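Local atomic coordinates of phosphoglycerate oxidoreductase (Rhizobium etli, PDB entry 4HY3), a protein that probably reduces 2-keto acids such as glyoxylate or hydroxypyruvate with NAD(P)H, as a member of the D-isomer-specific 2-hydroxyacid dehydrogenase family. Residues L139-A144 / G308-A313; M334-M337 / P343-C346. One frame throughout, in Å; residues are numbered along the deposited sequence.

Contact 1: residues L139-A144 / G308-A313; sequences LGFALA and GFIRSA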
loop_
_atom_site.group_PDB
_atom_site.type_symbol
_atom_site.label_atom_id
_atom_site.label_comp_id
_atom_site.label_asym_id
_atom_site.label_seq_id
_atom_site.Cartn_x
_atom_site.Cartn_y
_atom_site.Cartn_z
ATOM N N LEU A 139 -9.517 9.382 13.555
ATOM C CA LEU A 139 -10.100 8.150 13.082
ATOM C C LEU A 139 -10.835 7.542 14.282
ATOM O O LEU A 139 -11.885 6.908 14.145
ATOM C CB LEU A 139 -9.019 7.233 12.558
ATOM C CG LEU A 139 -9.439 5.865 12.057
ATOM C CD1 LEU A 139 -10.811 5.927 11.407
ATOM C CD2 LEU A 139 -8.457 5.285 11.040
ATOM N N GLY A 140 -10.292 7.784 15.476
ATOM C CA GLY A 140 -10.871 7.243 16.683
ATOM C C GLY A 140 -12.327 7.645 16.788
ATOM O O GLY A 140 -13.188 6.783 16.858
ATOM N N PHE A 141 -12.601 8.948 16.789
ATOM C CA PHE A 141 -13.985 9.432 16.859
ATOM C C PHE A 141 -14.838 8.940 15.705
ATOM O O PHE A 141 -16.007 8.594 15.931
ATOM C CB PHE A 141 -14.088 10.944 16.888
ATOM C CG PHE A 141 -13.244 11.586 17.911
ATOM C CD1 PHE A 141 -13.207 11.094 19.203
ATOM C CD2 PHE A 141 -12.492 12.700 17.587
ATOM C CE1 PHE A 141 -12.420 11.704 20.162
ATOM C CE2 PHE A 141 -11.696 13.311 18.541
ATOM C CZ PHE A 141 -11.668 12.813 19.833
ATOM N N ALA A 142 -14.276 8.901 14.491
ATOM C CA ALA A 142 -15.021 8.347 13.349
ATOM C C ALA A 142 -15.659 6.997 13.715
ATOM O O ALA A 142 -16.882 6.833 13.612
ATOM C CB ALA A 142 -14.149 8.222 12.122
ATOM N N LEU A 143 -14.828 6.088 14.225
ATOM C CA LEU A 143 -15.266 4.760 14.636
ATOM C C LEU A 143 -16.150 4.798 15.859
ATOM O O LEU A 143 -17.029 3.954 16.027
ATOM C CB LEU A 143 -14.087 3.827 14.868
ATOM C CG LEU A 143 -13.235 3.686 13.616
ATOM C CD1 LEU A 143 -11.875 3.099 13.984
ATOM C CD2 LEU A 143 -13.940 2.848 12.562
ATOM N N ALA A 144 -15.930 5.771 16.721
ATOM C CA ALA A 144 -16.785 5.853 17.876
ATOM C C ALA A 144 -18.182 6.225 17.376
ATOM O O ALA A 144 -19.138 5.479 17.632
ATOM C CB ALA A 144 -16.254 6.838 18.906
ATOM N N GLY A 308 -25.279 12.459 21.268
ATOM C CA GLY A 308 -24.896 12.311 19.859
ATOM C C GLY A 308 -23.671 13.120 19.470
ATOM O O GLY A 308 -23.290 13.161 18.296
ATOM N N PHE A 309 -23.065 13.763 20.468
ATOM C CA PHE A 309 -21.888 14.596 20.281
ATOM C C PHE A 309 -20.753 14.078 21.181
ATOM O O PHE A 309 -20.829 14.229 22.407
ATOM C CB PHE A 309 -22.231 16.053 20.625
ATOM C CG PHE A 309 -21.149 17.039 20.278
ATOM C CD1 PHE A 309 -21.234 17.800 19.117
ATOM C CD2 PHE A 309 -20.040 17.217 21.118
ATOM C CE1 PHE A 309 -20.236 18.708 18.795
ATOM C CE2 PHE A 309 -19.036 18.121 20.788
ATOM C CZ PHE A 309 -19.134 18.863 19.624
ATOM N N ILE A 310 -19.720 13.473 20.578
ATOM C CA ILE A 310 -18.507 13.037 21.314
ATOM C C ILE A 310 -17.543 14.177 21.656
ATOM O O ILE A 310 -17.068 14.868 20.753
ATOM C CB ILE A 310 -17.722 11.949 20.558
ATOM C CG1 ILE A 310 -18.473 10.625 20.598
ATOM C CG2 ILE A 310 -16.347 11.741 21.177
ATOM C CD1 ILE A 310 -17.998 9.632 19.558
ATOM N N ARG A 311 -17.230 14.321 22.953
ATOM C CA ARG A 311 -16.411 15.433 23.494
ATOM C C ARG A 311 -14.949 15.063 23.838
ATOM O O ARG A 311 -14.666 13.938 24.295
ATOM C CB ARG A 311 -17.079 16.041 24.737
ATOM C CG ARG A 311 -18.258 16.963 24.456
ATOM C CD ARG A 311 -19.350 16.824 25.521
ATOM N NE ARG A 311 -19.817 15.441 25.642
ATOM C CZ ARG A 311 -21.001 14.992 25.240
ATOM N NH1 ARG A 311 -21.898 15.812 24.694
ATOM N NH2 ARG A 311 -21.285 13.705 25.394
ATOM N N SER A 312 -14.050 16.037 23.647
ATOM C CA SER A 312 -12.609 15.857 23.804
ATOM C C SER A 312 -11.948 17.212 24.134
ATOM O O SER A 312 -11.942 18.123 23.297
ATOM C CB SER A 312 -12.029 15.273 22.507
ATOM O OG SER A 312 -10.923 14.433 22.760
ATOM N N ALA A 313 -11.381 17.332 25.338
ATOM C CA ALA A 313 -10.863 18.597 25.859
ATOM C C ALA A 313 -9.541 19.131 25.251
ATOM O O ALA A 313 -8.522 19.243 25.953
ATOM C CB ALA A 313 -10.759 18.511 27.366
#
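Phe141 and Ile310 meet obliquely, the aromatic ring of the one reaching from helix 131-147 to the branched methyl of the other on strand 309-311. CD1 of Phe141 lies 3.8 Å from CG2 of Ile310, and CE1 is close behind. The phenyl group is carried away from the helix axis with CG anti to its own carbonyl carbon (chi1 -51°), which sends the ring across to the strand. Ile310 holds its two branches apart: CG1 stands anti to the carbonyl carbon (chi1 -72°) while CG2 is anti to the backbone N. CG2 can therefore serve the ring as CD1, at the end of the longer branch, reaches CB of Ala144, 3.4 Å away. Alanine, one turn after Phe141, suits this place because its single methyl is the group that CD1 of Ile310 packs on. The strand is the last of a seven-stranded parallel sheet with Rossmann topology, the NAD-binding domain of this dehydrogenase family; its neighbour 286-289 takes part too, since Ala288 touches both Phe141 and Ile310. Farther along, Ser312 comes to the rim of the ring, near its plane, with OG 3.4 Å from CZ of Phe141. This hydroxyl is also weakly hydrogen-bonded to Asp290, so a small polar residue fits between the aromatic edge and a carboxylate. Cut back to an alanine, Phe141 would lose its ring, and CG2 of Ile310 and CB of Ser312 would probably be left facing a gap between helix and strand. All four touching residues are buried, and Ile149 of the second subunit packs on Phe141 as well.

Contact 2: residues M334-M337 / P343-C346; sequences MDLM and PMRC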
loop_
_atom_site.group_PDB
_atom_site.type_symbol
_atom_site.label_atom_id
_atom_site.label_comp_id
_atom_site.label_asym_id
_atom_site.label_seq_id
_atom_site.Cartn_x
_atom_site.Cartn_y
_atom_site.Cartn_z
HETATM N N MSE A 334 19.707 19.890 11.860
HETATM C CA MSE A 334 21.019 20.446 12.184
HETATM C C MSE A 334 22.117 19.727 11.412
HETATM O O MSE A 334 23.040 20.343 10.856
HETATM C CB MSE A 334 21.120 20.401 13.694
HETATM C CG MSE A 334 20.456 21.637 14.300
HETATM SE SE MSE A 334 20.451 21.440 16.262
HETATM C CE MSE A 334 21.864 22.668 16.828
ATOM N N ASP A 335 21.983 18.417 11.331
ATOM C CA ASP A 335 22.978 17.591 10.734
ATOM C C ASP A 335 23.125 17.860 9.241
ATOM O O ASP A 335 24.271 17.862 8.720
ATOM C CB ASP A 335 22.600 16.154 10.957
ATOM C CG ASP A 335 23.527 15.216 10.278
ATOM O OD1 ASP A 335 24.759 15.333 10.470
ATOM O OD2 ASP A 335 23.018 14.350 9.545
ATOM N N LEU A 336 21.985 18.098 8.562
ATOM C CA LEU A 336 22.011 18.543 7.173
ATOM C C LEU A 336 22.707 19.889 6.998
ATOM O O LEU A 336 23.542 20.048 6.101
ATOM C CB LEU A 336 20.630 18.528 6.536
ATOM C CG LEU A 336 20.043 17.118 6.295
ATOM C CD1 LEU A 336 18.530 17.125 6.354
ATOM C CD2 LEU A 336 20.509 16.415 5.019
HETATM N N MSE A 337 22.419 20.855 7.853
HETATM C CA MSE A 337 22.988 22.164 7.645
HETATM C C MSE A 337 24.424 22.203 8.064
HETATM O O MSE A 337 25.214 22.962 7.500
HETATM C CB MSE A 337 22.191 23.180 8.395
HETATM C CG MSE A 337 20.775 22.997 7.925
HETATM SE SE MSE A 337 19.758 24.634 8.336
HETATM C CE MSE A 337 18.907 23.815 9.922
ATOM N N PRO A 343 17.680 22.393 4.957
ATOM C CA PRO A 343 16.903 21.604 5.909
ATOM C C PRO A 343 15.715 20.982 5.178
ATOM O O PRO A 343 15.181 21.601 4.248
ATOM C CB PRO A 343 16.446 22.656 6.923
ATOM C CG PRO A 343 16.342 23.915 6.120
ATOM C CD PRO A 343 17.509 23.842 5.173
HETATM N N MSE A 344 15.331 19.769 5.576
HETATM C CA MSE A 344 14.277 19.020 4.893
HETATM C C MSE A 344 13.150 18.686 5.803
HETATM O O MSE A 344 12.007 18.645 5.375
HETATM C CB MSE A 344 14.761 17.658 4.397
HETATM C CG MSE A 344 15.756 17.653 3.251
HETATM SE SE MSE A 344 15.150 18.799 1.766
HETATM C CE MSE A 344 13.875 17.623 0.818
ATOM N N ARG A 345 13.468 18.445 7.068
ATOM C CA ARG A 345 12.597 17.705 7.969
ATOM C C ARG A 345 11.480 18.564 8.545
ATOM O O ARG A 345 10.317 18.158 8.556
ATOM C CB ARG A 345 13.415 17.013 9.094
ATOM C CG ARG A 345 12.630 15.962 9.873
ATOM C CD ARG A 345 11.378 15.612 9.081
ATOM N NE ARG A 345 10.856 14.282 9.350
ATOM C CZ ARG A 345 9.817 13.739 8.715
ATOM N NH1 ARG A 345 9.173 14.395 7.763
ATOM N NH2 ARG A 345 9.426 12.528 9.037
ATOM N N CYS A 346 11.852 19.731 9.046
ATOM C CA CYS A 346 10.901 20.659 9.614
ATOM C C CYS A 346 10.437 21.573 8.494
ATOM O O CYS A 346 11.124 21.694 7.485
ATOM C CB CYS A 346 11.579 21.482 10.716
ATOM S SG CYS A 346 12.569 20.578 11.955
#
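Pro343 lies against Met337, present as selenomethionine, where the chain, leaving helix 320-338, folds back through a short loop toward strand 347-348, the outermost strand within this chain of the mixed sheet that holds the N-terminal strands. This is a helix-loop-strand connection, and its contacts across the turn are apolar. Pro343 suits the place: its compact ring gives the long, flexible methionine side chain, here with selenium, several carbons to rest on, and SE of Met337 lies 4.0 Å from CD of Pro343. With CG anti to the carbonyl carbon (chi1 -55°) and a bend at chi3 (-102°), the chain of Met337 brings its end nearer to the loop than its CB would suggest. His122 of strand 122-125 touches both residues. Leu336, one position earlier, directs its CB toward the loop and crosses Met344 obliquely; Trp208 of the third subunit packs on both, so apolar side chains suit a place that also meets a neighbouring chain. The turn is further held by Asp333, whose OD1 accepts hydrogen bonds from the backbone N atoms of Met344 and Arg345. Beside the tryptophan, CD1 of Leu336 comes within 4.2 Å of CG of Met344, also a selenomethionine.

How the contacts relate
From the N terminus, the chain first builds most of the mixed sheet, then enters helix 131-147, where contact 1 opens. The 163 residues between its segments supply the other strands of the parallel sheet, and contact 1 closes that long loop by bringing strand 309-311 back to the helix. Helix 320-338 comes next and leads to contact 2, a short loop with five residues between its segments. The two are in series, neither enclosing nor crossing the other, and lie on opposite sides of the chain's centre, their centres 36 Å apart. Contact 1 ties the parallel, probably NAD-binding sheet to helix 131-147; contact 2 folds the loop before strand 347-348 against the end of helix 320-338.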